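Local atomic coordinates of secretion activator protein, hypothetical (Brucella abortus bv. 1 str. 9-941, PDB entry 7DNP), a protein that probably cleaves peptidoglycan as a muramidase of glycoside hydrolase family 108, an autolysin of the type IV secretion system. Residues 35-38 with 39-43; 61-64 with 65-68; 80-83 with 84-88. All coordinates share one frame; numbering follows the deposited sequence.

Interaction 1 (35-38 with 39-43). With H9U ((2R)-2-[[(2S)-2-[[(2R)-2-[(2R,3S,4R,5R,6S)-5-acetamido-3-[(2S,3R,4R,5S,6R)-3-acetamido-6-(hydroxymethyl)-4,5-bis(oxidanyl)oxan-2-yl]oxy-2-(hydroxymethyl)-6-oxidanyl-oxan-4-yl]oxypropanoyl]amino]propanoyl]amino]pentanedioic acid), chain B.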
ATOM      1  N   ILE A  35     -11.293   1.989  -1.356  1.00 20.39           N
ATOM      2  CA  ILE A  35     -11.168   3.429  -1.153  1.00 19.63           C
ATOM      3  C   ILE A  35     -12.077   3.855  -0.005  1.00 18.72           C
ATOM      4  O   ILE A  35     -13.291   3.626  -0.048  1.00 20.06           O
ATOM      5  CB  ILE A  35     -11.508   4.197  -2.438  1.00 18.86           C
ATOM      6  CG1 ILE A  35     -10.629   3.712  -3.593  1.00 20.02           C
ATOM      7  CG2 ILE A  35     -11.348   5.696  -2.224  1.00 18.51           C
ATOM      8  CD1 ILE A  35      -9.188   4.142  -3.472  1.00 19.63           C
ATOM      9  N   THR A  36     -11.497   4.491   1.014  1.00 19.09           N
ATOM     10  CA  THR A  36     -12.270   4.932   2.165  1.00 16.26           C
ATOM     11  C   THR A  36     -12.875   6.308   1.914  1.00 19.59           C
ATOM     12  O   THR A  36     -12.551   6.999   0.941  1.00 18.51           O
ATOM     13  CB  THR A  36     -11.412   4.994   3.428  1.00 20.88           C
ATOM     14  OG1 THR A  36     -10.521   6.116   3.345  1.00 16.83           O
ATOM     15  CG2 THR A  36     -10.613   3.712   3.603  1.00 19.73           C
ATOM     16  N   LEU A  37     -13.753   6.714   2.834  1.00 15.46           N
ATOM     17  CA  LEU A  37     -14.430   7.996   2.697  1.00 21.69           C
ATOM     18  C   LEU A  37     -13.449   9.155   2.822  1.00 18.87           C
ATOM     19  O   LEU A  37     -13.545  10.141   2.080  1.00 18.69           O
ATOM     20  CB  LEU A  37     -15.541   8.110   3.739  1.00 20.69           C
ATOM     21  CG  LEU A  37     -16.465   9.319   3.629  1.00 18.06           C
ATOM     22  CD1 LEU A  37     -17.898   8.902   3.913  1.00 22.75           C
ATOM     23  CD2 LEU A  37     -16.025  10.418   4.579  1.00 22.24           C
ATOM     24  N   ALA A  38     -12.499   9.055   3.755  1.00 20.83           N
ATOM     25  CA  ALA A  38     -11.531  10.129   3.948  1.00 14.50           C
ATOM     26  C   ALA A  38     -10.637  10.282   2.728  1.00 15.77           C
ATOM     27  O   ALA A  38     -10.259  11.398   2.355  1.00 17.77           O
ATOM     28  CB  ALA A  38     -10.688   9.860   5.195  1.00 17.03           C
ATOM     29  N   THR A  39     -10.295   9.168   2.087  1.00 15.19           N
ATOM     30  CA  THR A  39      -9.455   9.239   0.897  1.00 16.95           C
ATOM     31  C   THR A  39     -10.210   9.863  -0.270  1.00 15.96           C
ATOM     32  O   THR A  39      -9.650  10.678  -1.009  1.00 17.45           O
ATOM     33  CB  THR A  39      -8.938   7.844   0.550  1.00 18.61           C
ATOM     34  OG1 THR A  39      -8.043   7.409   1.581  1.00 19.08           O
ATOM     35  CG2 THR A  39      -8.197   7.843  -0.789  1.00 17.56           C
ATOM     36  N   LEU A  40     -11.488   9.512  -0.442  1.00 14.91           N
ATOM     37  CA  LEU A  40     -12.277  10.154  -1.489  1.00 15.65           C
ATOM     38  C   LEU A  40     -12.485  11.630  -1.175  1.00 15.08           C
ATOM     39  O   LEU A  40     -12.510  12.471  -2.080  1.00 15.27           O
ATOM     40  CB  LEU A  40     -13.623   9.448  -1.652  1.00 16.46           C
ATOM     41  CG  LEU A  40     -14.508   9.946  -2.801  1.00 16.23           C
ATOM     42  CD1 LEU A  40     -13.735   9.960  -4.118  1.00 17.44           C
ATOM     43  CD2 LEU A  40     -15.756   9.082  -2.932  1.00 16.81           C
ATOM     44  N   SER A  41     -12.638  11.963   0.106  1.00 12.90           N
ATOM     45  CA  SER A  41     -12.753  13.366   0.495  1.00 16.60           C
ATOM     46  C   SER A  41     -11.498  14.149   0.109  1.00 15.58           C
ATOM     47  O   SER A  41     -11.587  15.271  -0.410  1.00 17.27           O
ATOM     48  CB  SER A  41     -13.017  13.463   1.998  1.00 14.87           C
ATOM     49  OG  SER A  41     -14.332  13.031   2.290  1.00 18.35           O
ATOM     50  N   ALA A  42     -10.320  13.557   0.335  1.00 15.81           N
ATOM     51  CA  ALA A  42      -9.068  14.199  -0.053  1.00 15.56           C
ATOM     52  C   ALA A  42      -8.995  14.411  -1.559  1.00 17.28           C
ATOM     53  O   ALA A  42      -8.437  15.412  -2.027  1.00 19.72           O
ATOM     54  CB  ALA A  42      -7.888  13.361   0.426  1.00 17.27           C
ATOM     55  N   TRP A  43      -9.536  13.473  -2.337  1.00 16.48           N
ATOM     56  CA  TRP A  43      -9.529  13.627  -3.788  1.00 14.82           C
ATOM     57  C   TRP A  43     -10.486  14.727  -4.228  1.00 19.77           C
ATOM     58  O   TRP A  43     -10.137  15.555  -5.081  1.00 17.66           O
ATOM     59  CB  TRP A  43      -9.897  12.303  -4.457  1.00 14.18           C
ATOM     60  CG  TRP A  43      -9.697  12.301  -5.939  1.00 18.24           C
ATOM     61  CD1 TRP A  43     -10.642  12.541  -6.899  1.00 21.19           C
ATOM     62  CD2 TRP A  43      -8.473  12.054  -6.635  1.00 18.67           C
ATOM     63  NE1 TRP A  43     -10.080  12.452  -8.149  1.00 20.10           N
ATOM     64  CE2 TRP A  43      -8.750  12.153  -8.014  1.00 21.49           C
ATOM     65  CE3 TRP A  43      -7.168  11.755  -6.228  1.00 17.44           C
ATOM     66  CZ2 TRP A  43      -7.771  11.963  -8.987  1.00 22.19           C
ATOM     67  CZ3 TRP A  43      -6.203  11.562  -7.193  1.00 20.95           C
ATOM     68  CH2 TRP A  43      -6.508  11.667  -8.556  1.00 19.77           C
TER
HETATM   69  C22 H9U B 201      -7.842   0.758   4.715  1.00 24.08           C
HETATM   70  C24 H9U B 201      -8.595  -1.091   6.135  1.00 27.61           C
HETATM   71  C26 H9U B 201      -8.503   0.058   3.510  1.00 25.47           C
HETATM   72  C28 H9U B 201      -9.353  -1.710   4.949  1.00 27.33           C
HETATM   73  C23 H9U B 201      -8.470   0.376   6.001  1.00 28.19           C
HETATM   74  C25 H9U B 201      -6.738   2.848   4.644  1.00 25.00           C
HETATM   75  C27 H9U B 201      -6.643   3.998   3.611  1.00 21.55           C
HETATM   76  C29 H9U B 201      -5.420   4.805   3.828  1.00 23.07           C
HETATM   77  C30 H9U B 201      -5.293   5.271   5.222  1.00 24.46           C
HETATM   78  C31 H9U B 201      -5.312   4.066   6.174  1.00 26.32           C
HETATM   79  C32 H9U B 201      -8.133   1.169   8.334  1.00 29.84           C
HETATM   80  C33 H9U B 201      -7.655   0.222   2.288  1.00 25.61           C
HETATM   81  C34 H9U B 201      -5.124   4.501   7.596  1.00 26.74           C
HETATM   82  C35 H9U B 201      -8.713  -2.462   8.264  1.00 33.66           C
HETATM   83  C36 H9U B 201      -7.046   0.783   9.331  1.00 30.57           C
HETATM   84  C37 H9U B 201      -7.456   3.753   1.132  1.00 23.21           C
HETATM   85  C38 H9U B 201      -8.507   2.634   8.488  1.00 29.52           C
HETATM   86  C39 H9U B 201      -4.698  -0.060   9.735  1.00 29.49           C
HETATM   87  C40 H9U B 201      -9.437  -2.893   9.535  1.00 28.95           C
HETATM   88  C41 H9U B 201      -7.226   3.058  -0.209  1.00 19.27           C
HETATM   89  C42 H9U B 201      -3.954   1.225  10.083  1.00 31.70           C
HETATM   90  C43 H9U B 201      -3.775   3.281  11.574  1.00 34.90           C
HETATM   91  C44 H9U B 201      -3.741  -1.022   9.058  1.00 24.95           C
HETATM   92  C45 H9U B 201      -4.532   4.448  10.955  1.00 40.71           C
HETATM   93  C46 H9U B 201      -3.803   3.450  13.086  1.00 36.18           C
HETATM   94  C47 H9U B 201      -2.623   4.291  13.571  1.00 40.97           C
HETATM   95  C48 H9U B 201      -2.618   4.422  15.092  1.00 46.13           C
HETATM   96  N18 H9U B 201      -9.319  -1.499   7.377  1.00 28.43           N
HETATM   97  N19 H9U B 201      -6.566   3.413   2.234  1.00 20.83           N
HETATM   98  N20 H9U B 201      -5.757   0.313   8.812  1.00 29.43           N
HETATM   99  N21 H9U B 201      -4.438   2.038  11.204  1.00 33.11           N
HETATM  100  O01 H9U B 201      -7.953   2.190   4.545  1.00 27.42           O
HETATM  101  O02 H9U B 201      -8.690  -1.387   3.689  1.00 27.02           O
HETATM  102  O03 H9U B 201      -6.577   3.344   6.021  1.00 26.00           O
HETATM  103  O04 H9U B 201      -7.580   0.916   7.059  1.00 29.58           O
HETATM  104  O05 H9U B 201     -10.627  -1.206   4.912  1.00 35.44           O
HETATM  105  O06 H9U B 201      -5.398   5.966   2.913  1.00 21.28           O
HETATM  106  O07 H9U B 201      -4.052   5.982   5.388  1.00 20.72           O
HETATM  107  O08 H9U B 201      -8.254  -0.541   1.274  1.00 25.30           O
HETATM  108  O09 H9U B 201      -6.168   5.358   7.961  1.00 31.15           O
HETATM  109  O10 H9U B 201      -7.648  -2.921   8.009  1.00 31.54           O
HETATM  110  O11 H9U B 201      -7.239   0.851  10.496  1.00 31.52           O
HETATM  111  O12 H9U B 201      -8.336   4.547   1.246  1.00 19.17           O
HETATM  112  O13 H9U B 201      -3.011   1.549   9.436  1.00 31.67           O
HETATM  113  O14 H9U B 201      -3.899   5.466  10.562  1.00 45.81           O
HETATM  114  O15 H9U B 201      -5.786   4.392  10.840  1.00 33.19           O
HETATM  115  O16 H9U B 201      -3.513   3.847  15.769  1.00 44.39           O
HETATM  116  O17 H9U B 201      -1.722   5.104  15.659  1.00 50.66           O
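Thr36 and Thr39 converge on one acetamido oxygen of the bound muropeptide, O12, at the N-terminal end of helix 37-44, where Thr36, coming off the short strand 35-36, is the N-cap residue. Three donors address that oxygen: Thr39 OG1 at 2.9 Å, Thr36 N at 3.2 Å from O12 on a nearly straight line (N-H...O 164°), and Thr36 OG1 in a weak, longer bond. The methyl of the same acetamide, C41, lies 4.0 Å from Ile35 CD1, so the group is read at its polar and its apolar end. Thr39 OG1 stands anti to its own carbonyl carbon (chi1 -67°), which turns the hydroxyl to the ligand; it also accepts a weak bond from sugar hydroxyl O06 and is hydrogen-bonded to Tyr69 OH. Thr39 CG2 lies beside the acetamide oxygen as well as 4.1 Å from Ile35 CG2, where the two side chains cross at about a right angle.

Behind this first shell the opening helical turn is closed by Leu40 N to Thr36 O, 3.1 Å, which keeps Thr36 and Thr39 on the same turn. Farther from the sugar, Leu37 O takes two bonds from Ser41 on opposite faces of its carbonyl plane: the backbone N at 2.8 Å, and OG at 3.0 Å, the hydroxyl also meeting Val48 N.

Interaction 2 (61-64 with 65-68)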
ATOM      1  N   ALA A  61     -11.286   5.444  -8.819  1.00 17.47           N
ATOM      2  CA  ALA A  61     -10.505   4.642  -7.881  1.00 18.67           C
ATOM      3  C   ALA A  61      -9.107   4.375  -8.421  1.00 15.26           C
ATOM      4  O   ALA A  61      -8.120   4.446  -7.679  1.00 15.72           O
ATOM      5  CB  ALA A  61     -11.223   3.326  -7.582  1.00 18.66           C
ATOM      6  N   THR A  62      -9.001   4.089  -9.721  1.00 16.54           N
ATOM      7  CA  THR A  62      -7.691   3.846 -10.317  1.00 20.06           C
ATOM      8  C   THR A  62      -6.829   5.104 -10.295  1.00 15.50           C
ATOM      9  O   THR A  62      -5.629   5.030 -10.007  1.00 17.66           O
ATOM     10  CB  THR A  62      -7.849   3.315 -11.743  1.00 18.43           C
ATOM     11  OG1 THR A  62      -8.665   2.136 -11.725  1.00 18.53           O
ATOM     12  CG2 THR A  62      -6.494   2.966 -12.343  1.00 17.56           C
ATOM     13  N   ASP A  63      -7.414   6.268 -10.588  1.00 15.95           N
ATOM     14  CA  ASP A  63      -6.639   7.505 -10.507  1.00 18.13           C
ATOM     15  C   ASP A  63      -6.168   7.762  -9.083  1.00 16.19           C
ATOM     16  O   ASP A  63      -5.050   8.242  -8.864  1.00 18.61           O
ATOM     17  CB  ASP A  63      -7.460   8.694 -11.005  1.00 16.21           C
ATOM     18  CG  ASP A  63      -7.851   8.577 -12.464  1.00 21.77           C
ATOM     19  OD1 ASP A  63      -7.105   7.954 -13.248  1.00 20.57           O
ATOM     20  OD2 ASP A  63      -8.914   9.120 -12.828  1.00 22.40           O
ATOM     21  N   ILE A  64      -7.015   7.453  -8.099  1.00 15.77           N
ATOM     22  CA  ILE A  64      -6.646   7.654  -6.704  1.00 16.61           C
ATOM     23  C   ILE A  64      -5.497   6.736  -6.315  1.00 15.43           C
ATOM     24  O   ILE A  64      -4.533   7.167  -5.673  1.00 17.45           O
ATOM     25  CB  ILE A  64      -7.867   7.439  -5.794  1.00 15.87           C
ATOM     26  CG1 ILE A  64      -8.872   8.584  -5.982  1.00 16.23           C
ATOM     27  CG2 ILE A  64      -7.426   7.301  -4.341  1.00 15.62           C
ATOM     28  CD1 ILE A  64     -10.233   8.301  -5.385  1.00 19.48           C
ATOM     29  N   TYR A  65      -5.583   5.458  -6.691  1.00 16.30           N
ATOM     30  CA  TYR A  65      -4.503   4.525  -6.395  1.00 16.38           C
ATOM     31  C   TYR A  65      -3.215   4.924  -7.110  1.00 16.41           C
ATOM     32  O   TYR A  65      -2.122   4.789  -6.548  1.00 15.17           O
ATOM     33  CB  TYR A  65      -4.917   3.104  -6.781  1.00 15.39           C
ATOM     34  CG  TYR A  65      -5.781   2.412  -5.743  1.00 16.73           C
ATOM     35  CD1 TYR A  65      -5.401   2.366  -4.407  1.00 18.91           C
ATOM     36  CD2 TYR A  65      -6.982   1.813  -6.103  1.00 18.06           C
ATOM     37  CE1 TYR A  65      -6.191   1.736  -3.460  1.00 19.95           C
ATOM     38  CE2 TYR A  65      -7.779   1.182  -5.162  1.00 17.42           C
ATOM     39  CZ  TYR A  65      -7.380   1.145  -3.847  1.00 18.77           C
ATOM     40  OH  TYR A  65      -8.180   0.515  -2.920  1.00 19.96           O
ATOM     41  N   ARG A  66      -3.323   5.414  -8.350  1.00 15.42           N
ATOM     42  CA  ARG A  66      -2.127   5.790  -9.107  1.00 16.27           C
ATOM     43  C   ARG A  66      -1.464   7.032  -8.516  1.00 18.68           C
ATOM     44  O   ARG A  66      -0.262   7.027  -8.226  1.00 17.45           O
ATOM     45  CB  ARG A  66      -2.485   6.018 -10.579  1.00 16.70           C
ATOM     46  CG  ARG A  66      -1.279   6.069 -11.538  1.00 17.27           C
ATOM     47  CD  ARG A  66      -1.673   6.572 -12.935  1.00 18.44           C
ATOM     48  NE  ARG A  66      -2.294   7.895 -12.868  1.00 22.88           N
ATOM     49  CZ  ARG A  66      -3.585   8.130 -13.084  1.00 22.49           C
ATOM     50  NH1 ARG A  66      -4.404   7.133 -13.397  1.00 16.12           N
ATOM     51  NH2 ARG A  66      -4.059   9.365 -12.984  1.00 19.46           N
ATOM     52  N   GLU A  67      -2.236   8.105  -8.323  1.00 17.61           N
ATOM     53  CA  GLU A  67      -1.671   9.384  -7.902  1.00 20.80           C
ATOM     54  C   GLU A  67      -1.379   9.435  -6.408  1.00 22.95           C
ATOM     55  O   GLU A  67      -0.358   9.996  -5.990  1.00 19.89           O
ATOM     56  CB  GLU A  67      -2.621  10.526  -8.264  1.00 22.04           C
ATOM     57  CG  GLU A  67      -2.840  10.720  -9.751  1.00 23.39           C
ATOM     58  CD  GLU A  67      -1.554  11.022 -10.485  1.00 29.90           C
ATOM     59  OE1 GLU A  67      -0.654  11.646  -9.876  1.00 28.88           O
ATOM     60  OE2 GLU A  67      -1.443  10.635 -11.669  1.00 29.52           O
ATOM     61  N   ASN A  68      -2.268   8.897  -5.582  1.00 17.07           N
ATOM     62  CA  ASN A  68      -2.165   9.108  -4.147  1.00 21.45           C
ATOM     63  C   ASN A  68      -1.553   7.933  -3.406  1.00 20.79           C
ATOM     64  O   ASN A  68      -1.413   7.999  -2.181  1.00 18.84           O
ATOM     65  CB  ASN A  68      -3.543   9.442  -3.572  1.00 20.80           C
ATOM     66  CG  ASN A  68      -3.893  10.907  -3.759  1.00 28.70           C
ATOM     67  OD1 ASN A  68      -3.118  11.666  -4.343  1.00 26.11           O
ATOM     68  ND2 ASN A  68      -5.048  11.313  -3.255  1.00 30.21           N
TER
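Ala61 meets Tyr65 one turn further along helix 58-70, an amphipathic helix of the glycoside hydrolase 108 region whose i to i+4 backbone ladder runs through all eight residues. Its carbonyl oxygen accepts from Tyr65 N and also lies 3.3 Å from Tyr65 CD2, an oblique approach to the ring. The ring leans back toward the N-terminal end of the helix while running outward from it, and its OH is hydrogen-bonded to Met33 O; Tyr65 belongs to the ligand pocket, its side chain about 4 Å from the bound muropeptide. Thr62 O is bonded to Arg66 N, and Arg66 CB rests 3.3 Å from that same Thr62 O; the Thr62 hydroxyl turns back to Lys58 O.

Asp63 brings in the charged face. The Asp63 and Arg66 side chains lie side by side, pointing the same way, with carboxylate and guanidinium planes 65° apart. Arg66 NH1 gives a 2.8 Å salt bridge to the anti lone pair of Asp63 OD1, with the oxygen at the guanidinium edge, in its plane; NH2 adds a weak bond to the same Asp63 OD1. Arg66 leaves the helix extended, CG anti to the backbone N, then bends at chi3 (57°), which folds the guanidinium back between two acids. With NE and NH2 it takes Glu67 OE2 side-on, so both acids sit at its edge and fix its rotation. The shared cation probably eases the repulsion between the carboxylates.

Ile64, on the buried face, packs against Thr39 and Trp43 of helix 37-44 and against Ile35. Ile64 O accepts from Asn68 N at 2.9 Å, still an i to i+4 bond although a wider pi-type turn lies at 66-68, and Asn68 CB lies 3.3 Å from that oxygen.

Interaction 3 (80-83 with 84-88)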
ATOM      1  N   ALA A  80      11.645  -3.518  -8.700  1.00 16.13           N
ATOM      2  CA  ALA A  80      10.532  -4.441  -8.856  1.00 21.72           C
ATOM      3  C   ALA A  80      10.399  -5.316  -7.615  1.00 18.50           C
ATOM      4  O   ALA A  80      11.397  -5.763  -7.039  1.00 20.37           O
ATOM      5  CB  ALA A  80      10.732  -5.310 -10.100  1.00 21.67           C
ATOM      6  N   GLY A  81       9.169  -5.545  -7.200  1.00 17.92           N
ATOM      7  CA  GLY A  81       8.895  -6.264  -5.959  1.00 16.66           C
ATOM      8  C   GLY A  81       8.865  -5.381  -4.735  1.00 18.35           C
ATOM      9  O   GLY A  81       7.907  -5.418  -3.963  1.00 19.53           O
ATOM     10  N   VAL A  82       9.925  -4.596  -4.530  1.00 18.70           N
ATOM     11  CA  VAL A  82       9.900  -3.576  -3.486  1.00 20.72           C
ATOM     12  C   VAL A  82       8.736  -2.623  -3.716  1.00 15.97           C
ATOM     13  O   VAL A  82       8.052  -2.216  -2.768  1.00 15.49           O
ATOM     14  CB  VAL A  82      11.240  -2.819  -3.436  1.00 17.12           C
ATOM     15  CG1 VAL A  82      11.152  -1.651  -2.464  1.00 14.72           C
ATOM     16  CG2 VAL A  82      12.377  -3.760  -3.045  1.00 17.76           C
ATOM     17  N   ASP A  83       8.500  -2.250  -4.979  1.00 16.44           N
ATOM     18  CA  ASP A  83       7.389  -1.360  -5.301  1.00 16.49           C
ATOM     19  C   ASP A  83       6.062  -1.937  -4.821  1.00 15.62           C
ATOM     20  O   ASP A  83       5.275  -1.245  -4.168  1.00 17.65           O
ATOM     21  CB  ASP A  83       7.356  -1.075  -6.809  1.00 16.11           C
ATOM     22  CG  ASP A  83       7.504  -2.330  -7.667  1.00 18.60           C
ATOM     23  OD1 ASP A  83       7.434  -3.457  -7.135  1.00 18.28           O
ATOM     24  OD2 ASP A  83       7.682  -2.181  -8.898  1.00 19.93           O
ATOM     25  N   HIS A  84       5.816  -3.222  -5.101  1.00 14.73           N
ATOM     26  CA  HIS A  84       4.532  -3.824  -4.740  1.00 18.05           C
ATOM     27  C   HIS A  84       4.368  -3.925  -3.229  1.00 18.53           C
ATOM     28  O   HIS A  84       3.291  -3.630  -2.697  1.00 18.08           O
ATOM     29  CB  HIS A  84       4.389  -5.203  -5.383  1.00 18.02           C
ATOM     30  CG  HIS A  84       3.115  -5.905  -5.020  1.00 21.49           C
ATOM     31  ND1 HIS A  84       1.884  -5.492  -5.477  1.00 21.67           N
ATOM     32  CD2 HIS A  84       2.884  -6.984  -4.235  1.00 19.13           C
ATOM     33  CE1 HIS A  84       0.946  -6.290  -4.995  1.00 20.99           C
ATOM     34  NE2 HIS A  84       1.526  -7.201  -4.236  1.00 20.10           N
ATOM     35  N   ALA A  85       5.419  -4.352  -2.527  1.00 15.12           N
ATOM     36  CA  ALA A  85       5.349  -4.444  -1.072  1.00 16.16           C
ATOM     37  C   ALA A  85       5.058  -3.085  -0.449  1.00 15.95           C
ATOM     38  O   ALA A  85       4.288  -2.985   0.511  1.00 17.63           O
ATOM     39  CB  ALA A  85       6.656  -5.008  -0.517  1.00 16.39           C
ATOM     40  N   THR A  86       5.675  -2.030  -0.980  1.00 15.92           N
ATOM     41  CA  THR A  86       5.464  -0.694  -0.438  1.00 15.03           C
ATOM     42  C   THR A  86       4.081  -0.166  -0.799  1.00 15.85           C
ATOM     43  O   THR A  86       3.426   0.489   0.023  1.00 16.17           O
ATOM     44  CB  THR A  86       6.560   0.237  -0.949  1.00 18.57           C
ATOM     45  OG1 THR A  86       7.837  -0.323  -0.616  1.00 19.96           O
ATOM     46  CG2 THR A  86       6.435   1.619  -0.325  1.00 13.84           C
ATOM     47  N   LEU A  87       3.610  -0.465  -2.013  1.00 15.47           N
ATOM     48  CA  LEU A  87       2.285  -0.018  -2.438  1.00 17.44           C
ATOM     49  C   LEU A  87       1.187  -0.600  -1.557  1.00 15.87           C
ATOM     50  O   LEU A  87       0.278   0.119  -1.123  1.00 16.12           O
ATOM     51  CB  LEU A  87       2.048  -0.395  -3.901  1.00 18.13           C
ATOM     52  CG  LEU A  87       0.622  -0.217  -4.432  1.00 16.52           C
ATOM     53  CD1 LEU A  87       0.220   1.248  -4.450  1.00 13.76           C
ATOM     54  CD2 LEU A  87       0.490  -0.835  -5.821  1.00 20.00           C
ATOM     55  N   ASP A  88       1.234  -1.907  -1.292  1.00 16.43           N
ATOM     56  CA  ASP A  88       0.158  -2.493  -0.497  1.00 16.02           C
ATOM     57  C   ASP A  88       0.156  -1.947   0.924  1.00 16.29           C
ATOM     58  O   ASP A  88      -0.910  -1.647   1.475  1.00 15.60           O
ATOM     59  CB  ASP A  88       0.250  -4.014  -0.469  1.00 16.16           C
ATOM     60  CG  ASP A  88      -0.963  -4.634   0.193  1.00 18.01           C
ATOM     61  OD1 ASP A  88      -2.014  -4.715  -0.470  1.00 21.12           O
ATOM     62  OD2 ASP A  88      -0.883  -4.996   1.388  1.00 21.95           O
TER
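Val82 O is gripped twice by Thr86, in the first turn of helix 82-93: the backbone N reaches it at 3.0 Å and the hydroxyl OG1 at 2.9 Å, from opposite faces of the carbonyl plane. Thr86 OG1 lies anti to its own carbonyl carbon (chi1 -55°), which folds the hydroxyl back along the helix, while Val82 CG1 runs alongside it. This spends the threonine's polar atom on the backbone, as suits a residue buried against Leu134 of helix 127-142.

Gly81 is the N-cap residue, and its positive phi (87°) would press a side chain onto the preceding carbonyl oxygen. Its own oxygen receives Ala85 N almost in line, at 172°. The Asp83 carboxylate curls back over the helix start, where OD1 makes weak, bent bonds to Gly81 N and to His84 N. The other oxygen, OD2, is hydrogen-bonded to Thr5 OG1 and Ala2 N, and the His84 ring meets Phe169 of helix 148-170 edge-to-face.

At this N-terminal end of the helix the negative charge of Asp83 is probably favoured by the helix dipole, and its carboxylate ties that end to Thr5 and Ala2 at the start of the chain.

Overall arrangement
All three contacts are local and follow one another in series, without nesting or crossing, inside the glycoside hydrolase 108 range. Interaction 1 covers the passage from strand 35-36 into helix 37-44, interaction 2 the middle of helix 58-70, and interaction 3 the start of helix 82-93; none closes a long loop. Interactions 1 and 2 pack together, Ile35 CD1 lying 3.5 Å from Tyr65 CZ and Trp43 CD2 3.6 Å from Ile64 CG1, so the sheet edge and two helices form one wall beside the muropeptide. Interaction 3 touches neither, its centre about 22 Å from that of interaction 1 and its nearest atoms about 5 Å from interaction 2; helix 82-93 packs on helices 58-70, 127-142 and 148-170.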